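Local coordinates for protein putative alpha-galactosidase (Bacteroides fragilis, PDB 4NZJ) that probably hydrolyses terminal, non-reducing alpha-D-galactose residues from alpha-D-galactosides, as a glycosyl hydrolase of family 27, at residues Ala392-Arg397 with Asp402-Pro407; Asp281-Asp286 with Ala416-Ala421; Ser398-Ile403 with Ser423-Ile428; Val461-Ala464 with Cys468-Tyr471. One frame throughout, in Å; residues are numbered along the deposited sequence.

Interaction 1: Ala392-Arg397 with Asp402-Pro407; sequences AERSIR and DIWVKP
With CG of Arg394 anti to the backbone N (chi1 -176°) and the Trp404 ring swung to the side of its own backbone N (chi1 -66°), the arginine chain is laid across the indole of its cross-strand neighbour. The two residues form a non-hydrogen-bonded pair of the antiparallel beta hairpin 393-397/401-407, at the edge of the larger sheet of the C-terminal beta sandwich. Arg394 CB stands 3.6 Å from the centroid of the six-membered ring, almost on its normal, a CH-pi contact, while CG and CD continue over the ring toward Asp402. Ala392 O lies in the plane of the indole, at its edge. On the same face of the sheet, Trp404 NE1 donates to Asp402 OD2 at 3.0 Å, which ties the ring to the carboxylate. The other oxygen, OD1, makes a salt bridge to Arg420, and the guanidinium of Arg394 is paired with Glu301 and stays beyond salt-bridge distance of Asp402. A water bridges Arg394 NH1 and Asp402 OD2, accepting from the arginine.

The ladder is regular at Glu393 and Val405, where Val405 N reaches Glu393 O at 2.8 Å. It then slips by one residue: Ser395 and Ile396 both face Ile403 in a classic beta bulge. Ile403 O takes a straight bond from Ile396 N at 3.3 Å (N-H...O 169°) and a weak, bent one from Ser395 N, and Ile403 N returns a bond to Ile396 O. Beside the bulge, Ser395 OG packs against Val405 CG2 at 3.4 Å.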
loop_
_atom_site.group_PDB
_atom_site.type_symbol
_atom_site.label_atom_id
_atom_site.label_comp_id
_atom_site.label_asym_id
_atom_site.label_seq_id
_atom_site.Cartn_x
_atom_site.Cartn_y
_atom_site.Cartn_z
ATOM N N ALA A 392 -10.108 0.201 9.952
ATOM C CA ALA A 392 -10.565 -0.344 11.234
ATOM C C ALA A 392 -10.640 0.734 12.306
ATOM O O ALA A 392 -9.774 1.605 12.381
ATOM C CB ALA A 392 -9.640 -1.447 11.703
ATOM N N GLU A 393 -11.677 0.655 13.129
ATOM C CA GLU A 393 -11.789 1.485 14.316
ATOM C C GLU A 393 -11.148 0.747 15.473
ATOM O O GLU A 393 -11.271 -0.478 15.576
ATOM C CB GLU A 393 -13.253 1.745 14.647
ATOM C CG GLU A 393 -13.953 2.696 13.691
ATOM C CD GLU A 393 -15.437 2.804 13.982
ATOM O OE1 GLU A 393 -16.179 1.862 13.636
ATOM O OE2 GLU A 393 -15.865 3.827 14.555
ATOM N N ARG A 394 -10.473 1.485 16.349
ATOM C CA ARG A 394 -9.992 0.907 17.593
ATOM C C ARG A 394 -11.119 1.059 18.603
ATOM O O ARG A 394 -11.236 2.079 19.291
ATOM C CB ARG A 394 -8.700 1.573 18.064
ATOM C CG ARG A 394 -8.132 0.926 19.321
ATOM C CD ARG A 394 -6.821 1.553 19.741
ATOM N NE ARG A 394 -6.983 2.963 20.080
ATOM C CZ ARG A 394 -5.979 3.810 20.313
ATOM N NH1 ARG A 394 -4.722 3.403 20.236
ATOM N NH2 ARG A 394 -6.235 5.070 20.620
ATOM N N SER A 395 -11.965 0.035 18.661
ATOM C CA SER A 395 -13.176 0.061 19.473
ATOM C C SER A 395 -12.880 0.068 20.966
ATOM O O SER A 395 -13.645 0.640 21.753
ATOM C CB SER A 395 -14.063 -1.136 19.133
ATOM O OG SER A 395 -14.413 -1.115 17.761
ATOM N N ILE A 396 -11.806 -0.610 21.357
ATOM C CA ILE A 396 -11.360 -0.631 22.739
ATOM C C ILE A 396 -9.845 -0.442 22.802
ATOM O O ILE A 396 -9.101 -1.136 22.114
ATOM C CB ILE A 396 -11.729 -1.958 23.446
ATOM C CG1 ILE A 396 -13.234 -2.220 23.333
ATOM C CG2 ILE A 396 -11.302 -1.922 24.907
ATOM C CD1 ILE A 396 -13.691 -3.515 23.976
ATOM N N ARG A 397 -9.408 0.504 23.632
ATOM C CA ARG A 397 -8.000 0.632 23.997
ATOM C C ARG A 397 -7.914 0.421 25.497
ATOM O O ARG A 397 -8.119 1.349 26.283
ATOM C CB ARG A 397 -7.422 2.009 23.623
ATOM C CG ARG A 397 -5.903 2.048 23.770
ATOM C CD ARG A 397 -5.324 3.445 23.943
ATOM N NE ARG A 397 -3.865 3.349 23.951
ATOM C CZ ARG A 397 -3.128 2.974 24.994
ATOM N NH1 ARG A 397 -3.684 2.686 26.168
ATOM N NH2 ARG A 397 -1.805 2.899 24.866
ATOM N N ASP A 402 -5.562 -3.696 22.605
ATOM C CA ASP A 402 -6.535 -3.046 21.751
ATOM C C ASP A 402 -7.443 -4.096 21.124
ATOM O O ASP A 402 -7.009 -5.226 20.856
ATOM C CB ASP A 402 -5.891 -2.373 20.543
ATOM C CG ASP A 402 -4.975 -1.226 20.885
ATOM O OD1 ASP A 402 -5.010 -0.722 22.022
ATOM O OD2 ASP A 402 -4.237 -0.830 19.952
ATOM N N ILE A 403 -8.678 -3.695 20.848
ATOM C CA ILE A 403 -9.565 -4.423 19.946
ATOM C C ILE A 403 -9.875 -3.500 18.775
ATOM O O ILE A 403 -10.467 -2.437 18.972
ATOM C CB ILE A 403 -10.897 -4.806 20.624
ATOM C CG1 ILE A 403 -10.649 -5.696 21.842
ATOM C CG2 ILE A 403 -11.814 -5.517 19.636
ATOM C CD1 ILE A 403 -9.921 -6.980 21.521
ATOM N N TRP A 404 -9.456 -3.894 17.574
ATOM C CA TRP A 404 -9.725 -3.139 16.354
ATOM C C TRP A 404 -10.756 -3.900 15.537
ATOM O O TRP A 404 -10.713 -5.126 15.477
ATOM C CB TRP A 404 -8.459 -2.981 15.524
ATOM C CG TRP A 404 -7.382 -2.150 16.132
ATOM C CD1 TRP A 404 -6.534 -2.509 17.138
ATOM C CD2 TRP A 404 -6.992 -0.834 15.728
ATOM N NE1 TRP A 404 -5.654 -1.484 17.404
ATOM C CE2 TRP A 404 -5.909 -0.448 16.547
ATOM C CE3 TRP A 404 -7.459 0.059 14.759
ATOM C CZ2 TRP A 404 -5.287 0.799 16.431
ATOM C CZ3 TRP A 404 -6.836 1.301 14.640
ATOM C CH2 TRP A 404 -5.763 1.656 15.473
ATOM N N VAL A 405 -11.663 -3.177 14.887
ATOM C CA VAL A 405 -12.778 -3.794 14.174
ATOM C C VAL A 405 -12.929 -3.168 12.795
ATOM O O VAL A 405 -13.034 -1.945 12.671
ATOM C CB VAL A 405 -14.092 -3.623 14.952
ATOM C CG1 VAL A 405 -15.238 -4.321 14.232
ATOM C CG2 VAL A 405 -13.936 -4.164 16.363
ATOM N N LYS A 406 -12.952 -4.018 11.769
ATOM C CA LYS A 406 -13.042 -3.583 10.374
ATOM C C LYS A 406 -14.217 -4.286 9.687
ATOM O O LYS A 406 -14.139 -5.483 9.406
ATOM C CB LYS A 406 -11.736 -3.919 9.646
ATOM C CG LYS A 406 -11.552 -3.298 8.258
ATOM C CD LYS A 406 -10.402 -3.993 7.539
ATOM C CE LYS A 406 -9.771 -3.176 6.419
ATOM N NZ LYS A 406 -10.728 -2.737 5.372
ATOM N N PRO A 407 -15.302 -3.552 9.400
ATOM C CA PRO A 407 -16.376 -4.137 8.596
ATOM C C PRO A 407 -15.881 -4.479 7.194
ATOM O O PRO A 407 -15.061 -3.746 6.648
ATOM C CB PRO A 407 -17.434 -3.022 8.547
ATOM C CG PRO A 407 -17.093 -2.111 9.680
ATOM C CD PRO A 407 -15.605 -2.166 9.794
HETATM O O HOH W 1 -15.563 -0.696 12.938
HETATM O O HOH W 2 -3.152 1.558 19.483
#

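Interaction 2: Asp281-Asp286 with Ala416-Ala421; sequences DIWYRD and ACFNRA
The backbones stay well apart, the nearest pair of CA atoms, those of Trp283 and Arg420, being 9.7 Å from each other, so side chains and one water span the gap between the irregular segment 281-286 and the end of strand 413-419. Trp283 and Phe418 reach out from opposite directions, each with CG anti to its own backbone N (chi1 -170° and 169°). Their rings meet rim to rim: Trp283 CH2 comes to 3.6 Å from Phe418 CZ, in the plane of the phenyl ring and at its edge. The planes are turned 77° apart and the centroids lie 5.9 Å from each other, with neither ring over the face of the other, so this is not a T-shaped stack. Tyr466 does meet Trp283 edge-to-face, and Leu297 of helix 296-303 touches both Trp283 and Phe418.

The polar edge of the indole points to where the strand has ended. Its NE1 is 3.9 Å from Arg420 O, and a water lying in the ring plane closes the distance: it accepts from Trp283 NE1 at 3.0 Å and donates to Arg420 O at 2.6 Å. The turn that presents this carbonyl is an Asx turn, in which Asn419 OD1 accepts from Ala421 N. Here a loop of the catalytic TIM barrel meets the C-terminal beta-sandwich domain. With no direct hydrogen bond and little buried surface between the segments, their join is mainly apolar at the ring rims, and its single water bridge gives both the indole N-H and the Arg420 carbonyl a partner.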
loop_
_atom_site.group_PDB
_atom_site.type_symbol
_atom_site.label_atom_id
_atom_site.label_comp_id
_atom_site.label_asym_id
_atom_site.label_seq_id
_atom_site.Cartn_x
_atom_site.Cartn_y
_atom_site.Cartn_z
ATOM N N ASP A 281 12.253 2.408 12.767
ATOM C CA ASP A 281 12.290 0.971 13.009
ATOM C C ASP A 281 12.410 0.757 14.518
ATOM O O ASP A 281 13.461 0.385 15.043
ATOM C CB ASP A 281 13.472 0.375 12.230
ATOM C CG ASP A 281 13.605 -1.128 12.394
ATOM O OD1 ASP A 281 12.613 -1.801 12.733
ATOM O OD2 ASP A 281 14.735 -1.628 12.171
ATOM N N ILE A 282 11.307 1.015 15.218
ATOM C CA ILE A 282 11.291 1.042 16.669
ATOM C C ILE A 282 9.839 0.933 17.159
ATOM O O ILE A 282 8.919 1.432 16.509
ATOM C CB ILE A 282 11.995 2.312 17.207
ATOM C CG1 ILE A 282 12.163 2.247 18.722
ATOM C CG2 ILE A 282 11.254 3.573 16.778
ATOM C CD1 ILE A 282 13.171 3.238 19.274
ATOM N N TRP A 283 9.649 0.252 18.281
ATOM C CA TRP A 283 8.315 -0.062 18.778
ATOM C C TRP A 283 7.655 1.180 19.376
ATOM O O TRP A 283 6.511 1.499 19.054
ATOM C CB TRP A 283 8.421 -1.172 19.808
ATOM C CG TRP A 283 7.142 -1.790 20.273
ATOM C CD1 TRP A 283 6.703 -1.857 21.554
ATOM C CD2 TRP A 283 6.171 -2.481 19.477
ATOM N NE1 TRP A 283 5.509 -2.533 21.613
ATOM C CE2 TRP A 283 5.162 -2.931 20.352
ATOM C CE3 TRP A 283 6.054 -2.761 18.114
ATOM C CZ2 TRP A 283 4.048 -3.642 19.907
ATOM C CZ3 TRP A 283 4.946 -3.472 17.670
ATOM C CH2 TRP A 283 3.958 -3.898 18.562
ATOM N N TYR A 284 8.392 1.873 20.235
ATOM C CA TYR A 284 7.887 3.073 20.904
ATOM C C TYR A 284 8.916 4.188 20.851
ATOM O O TYR A 284 10.051 3.999 21.277
ATOM C CB TYR A 284 7.535 2.790 22.361
ATOM C CG TYR A 284 7.036 4.030 23.083
ATOM C CD1 TYR A 284 7.929 4.917 23.678
ATOM C CD2 TYR A 284 5.679 4.331 23.128
ATOM C CE1 TYR A 284 7.483 6.062 24.319
ATOM C CE2 TYR A 284 5.221 5.474 23.763
ATOM C CZ TYR A 284 6.127 6.340 24.351
ATOM O OH TYR A 284 5.687 7.480 24.995
ATOM N N ARG A 285 8.509 5.334 20.311
ATOM C CA ARG A 285 9.276 6.571 20.418
ATOM C C ARG A 285 8.333 7.724 20.109
ATOM O O ARG A 285 7.738 7.755 19.039
ATOM C CB ARG A 285 10.443 6.587 19.431
ATOM C CG ARG A 285 11.402 7.751 19.655
ATOM C CD ARG A 285 12.623 7.644 18.762
ATOM N NE ARG A 285 13.627 8.656 19.088
ATOM C CZ ARG A 285 13.588 9.927 18.693
ATOM N NH1 ARG A 285 12.589 10.385 17.949
ATOM N NH2 ARG A 285 14.561 10.755 19.058
ATOM N N ASP A 286 8.195 8.663 21.044
ATOM C CA ASP A 286 7.314 9.799 20.801
ATOM C C ASP A 286 8.079 10.889 20.070
ATOM O O ASP A 286 8.731 11.725 20.695
ATOM C CB ASP A 286 6.720 10.337 22.105
ATOM C CG ASP A 286 5.699 11.437 21.869
ATOM O OD1 ASP A 286 5.416 11.755 20.695
ATOM O OD2 ASP A 286 5.185 11.975 22.875
ATOM N N ALA A 416 -9.277 -7.617 15.304
ATOM C CA ALA A 416 -7.884 -7.822 15.693
ATOM C C ALA A 416 -7.731 -7.558 17.179
ATOM O O ALA A 416 -8.102 -6.484 17.657
ATOM C CB ALA A 416 -6.968 -6.902 14.905
ATOM N N CYS A 417 -7.191 -8.539 17.895
ATOM C CA CYS A 417 -6.876 -8.407 19.312
ATOM C C CYS A 417 -5.380 -8.211 19.427
ATOM O O CYS A 417 -4.613 -9.109 19.094
ATOM C CB CYS A 417 -7.298 -9.658 20.075
ATOM S SG CYS A 417 -9.042 -10.073 19.892
ATOM N N PHE A 418 -4.967 -7.029 19.873
ATOM C CA PHE A 418 -3.566 -6.646 19.837
ATOM C C PHE A 418 -3.039 -6.381 21.230
ATOM O O PHE A 418 -3.481 -5.460 21.908
ATOM C CB PHE A 418 -3.399 -5.414 18.953
ATOM C CG PHE A 418 -2.045 -4.766 19.046
ATOM C CD1 PHE A 418 -0.880 -5.521 18.965
ATOM C CD2 PHE A 418 -1.937 -3.381 19.190
ATOM C CE1 PHE A 418 0.365 -4.912 19.035
ATOM C CE2 PHE A 418 -0.697 -2.769 19.263
ATOM C CZ PHE A 418 0.455 -3.533 19.186
ATOM N N ASN A 419 -2.110 -7.227 21.652
ATOM C CA ASN A 419 -1.439 -7.089 22.927
ATOM C C ASN A 419 -0.261 -6.127 22.809
ATOM O O ASN A 419 0.754 -6.461 22.212
ATOM C CB ASN A 419 -0.952 -8.462 23.400
ATOM C CG ASN A 419 -0.290 -8.410 24.756
ATOM O OD1 ASN A 419 -0.460 -7.453 25.505
ATOM N ND2 ASN A 419 0.459 -9.457 25.090
ATOM N N ARG A 420 -0.405 -4.932 23.377
ATOM C CA ARG A 420 0.688 -3.956 23.437
ATOM C C ARG A 420 1.785 -4.364 24.404
ATOM O O ARG A 420 2.943 -3.987 24.224
ATOM C CB ARG A 420 0.169 -2.596 23.905
ATOM C CG ARG A 420 0.075 -1.553 22.825
ATOM C CD ARG A 420 -0.571 -0.299 23.390
ATOM N NE ARG A 420 -2.015 -0.485 23.477
ATOM C CZ ARG A 420 -2.726 -0.620 24.598
ATOM N NH1 ARG A 420 -2.165 -0.574 25.799
ATOM N NH2 ARG A 420 -4.038 -0.803 24.509
ATOM N N ALA A 421 1.405 -5.118 25.429
ATOM C CA ALA A 421 2.252 -5.357 26.590
ATOM C C ALA A 421 3.394 -6.339 26.337
ATOM O O ALA A 421 3.369 -7.139 25.399
ATOM C CB ALA A 421 1.406 -5.847 27.753
HETATM O O HOH W 3 4.884 -2.242 24.495
#

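Interaction 3: Ser398-Ile403 with Ser423-Ile428; sequences SDHYDI and SPQTVI
Ser398 folds its loop back on Tyr401, the residue that meets Val427 across the contact, by donating to Tyr401 O from both its backbone N and its OG. Next, His400 lays its imidazole near the amide of Gln425, the two planes only 22° apart. Gln425 NE2 sits over the ring toward its rim, and Gln425 OE1 is 3.8 Å from His400 CD2; NE2 also makes a weak bond to Ser423 OG. Tyr401 has CG between its backbone N and carbonyl carbon (chi1 67°), a rotamer that presents one ring face to Val427, whose CG2 stands 3.5 Å from the centroid in a CH-pi contact. Ser398 OG lies over the centre of the opposite face, so the phenol is sandwiched between its own loop and strand 425-430. Tyr401 OH shares a water with Ile428 N. In the conformer given, Ile403 CD1 lies 4.0 Å from Val427 CG1.

These residues join the two sheets of the C-terminal beta sandwich across their interface. Without a direct hydrogen bond between the segments, cohesion here rests mainly on methyl-to-ring contact, with the polar amide-imidazole overlap toward the exposed loop end.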
loop_
_atom_site.group_PDB
_atom_site.type_symbol
_atom_site.label_atom_id
_atom_site.label_comp_id
_atom_site.label_asym_id
_atom_site.label_seq_id
_atom_site.Cartn_x
_atom_site.Cartn_y
_atom_site.Cartn_z
ATOM N N SER A 398 -7.636 -0.815 25.901
ATOM C CA SER A 398 -7.568 -1.150 27.311
ATOM C C SER A 398 -6.144 -0.941 27.821
ATOM O O SER A 398 -5.259 -0.510 27.077
ATOM C CB SER A 398 -8.050 -2.591 27.561
ATOM O OG SER A 398 -7.069 -3.546 27.216
ATOM N N ASP A 399 -5.922 -1.240 29.093
ATOM C CA ASP A 399 -4.613 -1.022 29.701
ATOM C C ASP A 399 -3.504 -1.762 28.948
ATOM O O ASP A 399 -2.437 -1.201 28.718
ATOM C CB ASP A 399 -4.621 -1.437 31.178
ATOM C CG ASP A 399 -5.456 -0.499 32.060
ATOM O OD1 ASP A 399 -5.854 0.591 31.603
ATOM O OD2 ASP A 399 -5.705 -0.858 33.229
ATOM N N HIS A 400 -3.769 -2.999 28.531
ATOM C CA HIS A 400 -2.738 -3.832 27.906
ATOM C C HIS A 400 -2.984 -4.187 26.444
ATOM O O HIS A 400 -2.041 -4.554 25.739
ATOM C CB HIS A 400 -2.566 -5.123 28.708
ATOM C CG HIS A 400 -2.299 -4.895 30.161
ATOM N ND1 HIS A 400 -1.140 -4.307 30.618
ATOM C CD2 HIS A 400 -3.040 -5.173 31.260
ATOM C CE1 HIS A 400 -1.177 -4.232 31.938
ATOM N NE2 HIS A 400 -2.319 -4.750 32.352
ATOM N N TYR A 401 -4.231 -4.083 25.983
ATOM C CA TYR A 401 -4.568 -4.523 24.636
ATOM C C TYR A 401 -5.603 -3.647 23.934
ATOM O O TYR A 401 -6.409 -2.962 24.580
ATOM C CB TYR A 401 -5.029 -5.991 24.652
ATOM C CG TYR A 401 -6.335 -6.257 25.372
ATOM C CD1 TYR A 401 -7.559 -6.073 24.730
ATOM C CD2 TYR A 401 -6.350 -6.733 26.677
ATOM C CE1 TYR A 401 -8.753 -6.327 25.376
ATOM C CE2 TYR A 401 -7.544 -6.991 27.331
ATOM C CZ TYR A 401 -8.739 -6.785 26.677
ATOM O OH TYR A 401 -9.928 -7.043 27.316
ATOM N N ASP A 402 -5.562 -3.696 22.605
ATOM C CA ASP A 402 -6.535 -3.046 21.751
ATOM C C ASP A 402 -7.443 -4.096 21.124
ATOM O O ASP A 402 -7.009 -5.226 20.856
ATOM C CB ASP A 402 -5.891 -2.373 20.543
ATOM C CG ASP A 402 -4.975 -1.226 20.885
ATOM O OD1 ASP A 402 -5.010 -0.722 22.022
ATOM O OD2 ASP A 402 -4.237 -0.830 19.952
ATOM N N ILE A 403 -8.678 -3.695 20.848
ATOM C CA ILE A 403 -9.565 -4.423 19.946
ATOM C C ILE A 403 -9.875 -3.500 18.775
ATOM O O ILE A 403 -10.467 -2.437 18.972
ATOM C CB ILE A 403 -10.897 -4.806 20.624
ATOM C CG1 ILE A 403 -10.649 -5.696 21.842
ATOM C CG2 ILE A 403 -11.814 -5.517 19.636
ATOM C CD1 ILE A 403 -9.921 -6.980 21.521
ATOM N N SER A 423 4.147 -8.691 28.381
ATOM C CA SER A 423 3.802 -9.974 28.985
ATOM C C SER A 423 2.599 -10.574 28.265
ATOM O O SER A 423 1.836 -9.848 27.627
ATOM C CB SER A 423 3.476 -9.796 30.464
ATOM O OG SER A 423 2.333 -8.979 30.638
ATOM N N PRO A 424 2.414 -11.904 28.379
ATOM C CA PRO A 424 1.242 -12.495 27.743
ATOM C C PRO A 424 -0.058 -11.969 28.335
ATOM O O PRO A 424 -0.121 -11.641 29.520
ATOM C CB PRO A 424 1.382 -14.001 28.023
ATOM C CG PRO A 424 2.745 -14.204 28.587
ATOM C CD PRO A 424 3.201 -12.889 29.136
ATOM N N GLN A 425 -1.078 -11.876 27.496
ATOM C CA GLN A 425 -2.382 -11.403 27.920
ATOM C C GLN A 425 -3.451 -12.283 27.297
ATOM O O GLN A 425 -3.277 -12.797 26.187
ATOM C CB GLN A 425 -2.588 -9.954 27.473
ATOM C CG GLN A 425 -1.583 -8.957 28.049
ATOM C CD GLN A 425 -1.733 -8.747 29.544
ATOM O OE1 GLN A 425 -2.842 -8.750 30.075
ATOM N NE2 GLN A 425 -0.611 -8.556 30.234
ATOM N N THR A 426 -4.551 -12.452 28.020
ATOM C CA THR A 426 -5.698 -13.199 27.531
ATOM C C THR A 426 -6.842 -12.221 27.302
ATOM O O THR A 426 -7.146 -11.400 28.166
ATOM C CB THR A 426 -6.125 -14.289 28.529
ATOM O OG1 THR A 426 -5.043 -15.210 28.721
ATOM C CG2 THR A 426 -7.355 -15.050 28.021
ATOM N N VAL A 427 -7.453 -12.301 26.126
ATOM C CA VAL A 427 -8.639 -11.519 25.806
ATOM C C VAL A 427 -9.810 -12.478 25.627
ATOM O O VAL A 427 -9.714 -13.442 24.870
ATOM C CB VAL A 427 -8.436 -10.703 24.516
ATOM C CG1 VAL A 427 -9.689 -9.902 24.176
ATOM C CG2 VAL A 427 -7.226 -9.785 24.656
ATOM N N ILE A 428 -10.906 -12.221 26.333
ATOM C CA ILE A 428 -12.119 -13.023 26.186
ATOM C C ILE A 428 -13.117 -12.237 25.346
ATOM O O ILE A 428 -13.710 -11.269 25.817
ATOM C CB ILE A 428 -12.747 -13.390 27.545
ATOM C CG1 ILE A 428 -11.721 -14.105 28.433
ATOM C CG2 ILE A 428 -13.973 -14.276 27.337
ATOM C CD1 ILE A 428 -12.172 -14.309 29.861
HETATM O O HOH W 4 -11.097 -9.528 27.661
#

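Interaction 4: Val461-Ala464 with Cys468-Tyr471; sequences VKLA and CKVY
Lys469 NZ donates to Lys462 O at 2.8 Å, meeting the oxygen in the carbonyl plane with a C=O...N angle of 156°. The same ammonium also donates to a water 3.0 Å from NZ, and that water accepts in turn from Lys462 N, so one lysine addresses both the carbonyl and, indirectly, the amide of a single residue. The reach comes from the side-chain shape: beyond CG the Lys469 chain is fully extended, and CG itself lies anti to the carbonyl carbon (chi1 -75°). On the way the aliphatic part slides past Leu463 in the opposite direction, CG of Lys469 coming to 3.7 Å from Leu463 CD2. CE also passes close to the carbonyl oxygen that NZ grips.

The two strands run nearly antiparallel, at 154°, but their axes are 7.8 Å apart at closest, too far for a shared ladder. They belong to the two facing sheets of the C-terminal beta sandwich: strand 458-463 pairs with 425-430, whereas 468-473 lies beside 413-419 in the larger sheet. The chain passes from one sheet to the other between Ala464 and Cys468.

Farther along, Val461 and Tyr471 approach from opposite directions. Both valine methyls meet the phenol end, Val461 CG1 at 3.5 Å from Tyr471 OH and Val461 CG2 at 3.8 Å from Tyr471 CE1. The side chain of Lys462 takes another course: in the conformer given, Lys462 NZ bonds to Thr426 OG1 on the neighbouring strand.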
loop_
_atom_site.group_PDB
_atom_site.type_symbol
_atom_site.label_atom_id
_atom_site.label_comp_id
_atom_site.label_asym_id
_atom_site.label_seq_id
_atom_site.Cartn_x
_atom_site.Cartn_y
_atom_site.Cartn_z
ATOM N N VAL A 461 -8.891 -15.695 23.551
ATOM C CA VAL A 461 -7.769 -15.319 22.706
ATOM C C VAL A 461 -6.521 -15.170 23.570
ATOM O O VAL A 461 -6.461 -14.288 24.427
ATOM C CB VAL A 461 -8.056 -13.998 21.969
ATOM C CG1 VAL A 461 -6.870 -13.577 21.118
ATOM C CG2 VAL A 461 -9.319 -14.132 21.127
ATOM N N LYS A 462 -5.551 -16.059 23.357
ATOM C CA LYS A 462 -4.297 -16.059 24.108
ATOM C C LYS A 462 -3.225 -15.359 23.289
ATOM O O LYS A 462 -2.932 -15.773 22.167
ATOM C CB LYS A 462 -3.857 -17.493 24.412
ATOM C CG LYS A 462 -4.780 -18.248 25.351
ATOM C CD LYS A 462 -4.762 -17.631 26.738
ATOM C CE LYS A 462 -5.369 -18.556 27.775
ATOM N NZ LYS A 462 -5.306 -17.967 29.142
ATOM N N LEU A 463 -2.652 -14.291 23.839
ATOM C CA LEU A 463 -1.678 -13.484 23.120
ATOM C C LEU A 463 -0.312 -13.511 23.796
ATOM O O LEU A 463 -0.202 -13.301 25.001
ATOM C CB LEU A 463 -2.178 -12.037 23.024
ATOM C CG LEU A 463 -3.507 -11.830 22.291
ATOM C CD1 LEU A 463 -4.037 -10.413 22.474
ATOM C CD2 LEU A 463 -3.358 -12.150 20.811
ATOM N N ALA A 464 0.720 -13.782 23.004
ATOM C CA ALA A 464 2.100 -13.621 23.450
ATOM C C ALA A 464 2.398 -12.122 23.550
ATOM O O ALA A 464 1.610 -11.302 23.065
ATOM C CB ALA A 464 3.051 -14.279 22.465
ATOM N N CYS A 468 -0.602 -9.857 17.833
ATOM C CA CYS A 468 -1.899 -9.499 17.303
ATOM C C CYS A 468 -2.490 -10.732 16.634
ATOM O O CYS A 468 -1.876 -11.289 15.717
ATOM C CB CYS A 468 -1.745 -8.378 16.290
ATOM S SG CYS A 468 -3.302 -7.771 15.619
ATOM N N LYS A 469 -3.639 -11.190 17.125
ATOM C CA LYS A 469 -4.378 -12.263 16.467
ATOM C C LYS A 469 -5.628 -11.690 15.832
ATOM O O LYS A 469 -6.297 -10.828 16.415
ATOM C CB LYS A 469 -4.736 -13.384 17.438
ATOM C CG LYS A 469 -3.556 -14.270 17.790
ATOM C CD LYS A 469 -3.956 -15.401 18.719
ATOM C CE LYS A 469 -2.778 -16.314 19.002
ATOM N NZ LYS A 469 -3.145 -17.451 19.878
ATOM N N VAL A 470 -5.935 -12.171 14.634
ATOM C CA VAL A 470 -7.038 -11.642 13.846
ATOM C C VAL A 470 -8.052 -12.739 13.538
ATOM O O VAL A 470 -7.697 -13.905 13.299
ATOM C CB VAL A 470 -6.525 -11.004 12.536
ATOM C CG1 VAL A 470 -7.673 -10.435 11.710
ATOM C CG2 VAL A 470 -5.490 -9.933 12.837
ATOM N N TYR A 471 -9.321 -12.345 13.561
ATOM C CA TYR A 471 -10.449 -13.228 13.346
ATOM C C TYR A 471 -11.446 -12.549 12.424
ATOM O O TYR A 471 -11.504 -11.324 12.374
ATOM C CB TYR A 471 -11.124 -13.536 14.682
ATOM C CG TYR A 471 -10.190 -14.143 15.698
ATOM C CD1 TYR A 471 -9.385 -13.337 16.495
ATOM C CD2 TYR A 471 -10.087 -15.522 15.842
ATOM C CE1 TYR A 471 -8.513 -13.890 17.416
ATOM C CE2 TYR A 471 -9.216 -16.084 16.763
ATOM C CZ TYR A 471 -8.432 -15.257 17.546
ATOM O OH TYR A 471 -7.562 -15.793 18.467
HETATM O O HOH W 5 -5.733 -18.051 21.316
#

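How the interactions relate
Interactions 1, 3 and 4 lie in the C-terminal beta sandwich, whereas interaction 2, partly buried with little surface between its segments, connects that domain to the TIM barrel. Interaction 1 is a backbone ladder within the larger sheet, partly exposed along its outermost strand; interactions 3 and 4 span the two sheets through side chains. Of these, 4 is the more buried and includes a hydrogen bond from a lysine ammonium to a backbone carbonyl, while 3 is apolar inside and polar toward the loop. Strands 425-430 and 458-463, used by 3 and 4, are neighbours in the smaller sheet, with Val461 N probably bonded to Val427 O. Interactions 1 and 3 share strand 401-407, and the Asp402-Arg420 salt bridge links both to 2.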